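Local coordinates for protein glycoside hydrolase family 81 (Clostridium thermocellum, PDB 6FOP) that probably hydrolyses beta-1,3-glucans such as laminarin, as a family 81 glucanase of the Clostridium thermocellum cellulosome, at residues Ser609-Pro612 / Gln618-Tyr621. Residues are numbered along the deposited sequence; the frame is centred on the assembly and turned at random.
Sequences SQPP and QYMY
The phenol ring of Tyr619 meets Pro611 at a slant: the proline offers CD to the hydroxyl end of the ring, 3.6 Å from Tyr619 CE1, and CG follows a little farther off. Beyond the ring, the hydroxyl butts crosswise against the extended side chain of Gln610, whose amide plane stands 77° from the ring plane. Tyr619 OH lies 3.7 Å from Gln610 CD and about as far from Gln610 CB, a van der Waals contact. With chi1 at -61°, Tyr619 CG sits anti to its own carbonyl carbon, which carries the ring out from the helix to the loop.

One helical position earlier, Gln618 lays its CB and CG against Pro611 CG and CB, with Gln618 CB 3.6 Å from Pro611 CG, an atom shared with the tyrosine ring. The chain then bends at chi2 (-66°); Gln618 NE2 makes a weak hydrogen bond to Ser571 O, and the side chain also touches His574, a ligand of the bound nickel ion. The loop joins two successive helices of the C-terminal domain, which has the (alpha/alpha)6-barrel fold known for family 81: leaving helix 592-606, it packs through Pro611 against helix 615-622, which it leads into. No hydrogen bond links the two segments. Tyr599 of helix 592-606 also touches Pro611, while Met633 of helix 627-633 touches both Gln610 and Tyr619. Pro611 O accepts a hydrogen bond from NZ of Lys615, the first residue of helix 615-622.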
loop_
_atom_site.group_PDB
_atom_site.type_symbol
_atom_site.label_atom_id
_atom_site.label_comp_id
_atom_site.label_asym_id
_atom_site.label_seq_id
_atom_site.Cartn_x
_atom_site.Cartn_y
_atom_site.Cartn_z
ATOM N N SER A 609 29.791 -14.450 5.987
ATOM C CA SER A 609 29.907 -13.713 7.275
ATOM C C SER A 609 29.664 -12.220 7.149
ATOM O O SER A 609 29.448 -11.560 8.160
ATOM C CB SER A 609 31.269 -13.974 7.905
ATOM O OG SER A 609 32.270 -13.929 6.923
ATOM N N GLN A 610 29.687 -11.721 5.909
ATOM C CA GLN A 610 29.289 -10.359 5.544
ATOM C C GLN A 610 28.427 -10.455 4.288
ATOM O O GLN A 610 28.488 -11.442 3.572
ATOM C CB GLN A 610 30.519 -9.470 5.274
ATOM C CG GLN A 610 31.200 -9.043 6.545
ATOM C CD GLN A 610 32.516 -8.301 6.310
ATOM O OE1 GLN A 610 33.005 -8.193 5.187
ATOM N NE2 GLN A 610 33.062 -7.764 7.380
ATOM N N PRO A 611 27.633 -9.418 4.003
ATOM C CA PRO A 611 26.781 -9.506 2.798
ATOM C C PRO A 611 27.612 -9.706 1.540
ATOM O O PRO A 611 28.680 -9.096 1.426
ATOM C CB PRO A 611 26.085 -8.147 2.738
ATOM C CG PRO A 611 26.292 -7.528 4.075
ATOM C CD PRO A 611 27.516 -8.114 4.671
ATOM N N PRO A 612 27.199 -10.586 0.631
ATOM C CA PRO A 612 28.015 -10.784 -0.588
ATOM C C PRO A 612 27.958 -9.605 -1.554
ATOM O O PRO A 612 28.872 -9.412 -2.363
ATOM C CB PRO A 612 27.400 -12.047 -1.205
ATOM C CG PRO A 612 25.979 -12.005 -0.742
ATOM C CD PRO A 612 26.072 -11.533 0.683
ATOM N N GLN A 618 22.970 -2.923 3.156
ATOM C CA GLN A 618 22.937 -3.755 4.367
ATOM C C GLN A 618 23.605 -3.093 5.549
ATOM O O GLN A 618 23.161 -3.248 6.691
ATOM C CB GLN A 618 23.563 -5.120 4.120
ATOM C CG GLN A 618 22.763 -5.985 3.169
ATOM C CD GLN A 618 21.428 -6.388 3.731
ATOM O OE1 GLN A 618 21.203 -6.292 4.930
ATOM N NE2 GLN A 618 20.555 -6.901 2.863
ATOM N N TYR A 619 24.697 -2.355 5.298
ATOM C CA TYR A 619 25.345 -1.688 6.434
ATOM C C TYR A 619 24.574 -0.454 6.910
ATOM O O TYR A 619 24.586 -0.158 8.116
ATOM C CB TYR A 619 26.800 -1.347 6.125
ATOM C CG TYR A 619 27.695 -2.531 5.815
ATOM C CD1 TYR A 619 27.424 -3.803 6.307
ATOM C CD2 TYR A 619 28.825 -2.363 5.039
ATOM C CE1 TYR A 619 28.260 -4.878 6.056
ATOM C CE2 TYR A 619 29.661 -3.437 4.764
ATOM C CZ TYR A 619 29.364 -4.694 5.239
ATOM O OH TYR A 619 30.200 -5.754 4.984
ATOM N N MET A 620 23.854 0.235 6.012
ATOM C CA MET A 620 22.924 1.280 6.457
ATOM C C MET A 620 21.828 0.707 7.346
ATOM O O MET A 620 21.465 1.302 8.375
ATOM C CB MET A 620 22.309 1.996 5.276
ATOM C CG MET A 620 23.291 2.903 4.554
ATOM S SD MET A 620 22.402 3.885 3.320
ATOM C CE MET A 620 22.094 2.687 2.036
ATOM N N TYR A 621 21.338 -0.492 6.984
ATOM C CA TYR A 621 20.325 -1.181 7.776
ATOM C C TYR A 621 20.886 -1.623 9.135
ATOM O O TYR A 621 20.299 -1.349 10.191
ATOM C CB TYR A 621 19.847 -2.392 6.994
ATOM C CG TYR A 621 18.785 -3.197 7.676
ATOM C CD1 TYR A 621 17.471 -2.713 7.756
ATOM C CD2 TYR A 621 19.051 -4.470 8.175
ATOM C CE1 TYR A 621 16.483 -3.449 8.380
ATOM C CE2 TYR A 621 18.049 -5.217 8.779
ATOM C CZ TYR A 621 16.767 -4.702 8.884
ATOM O OH TYR A 621 15.768 -5.477 9.475
#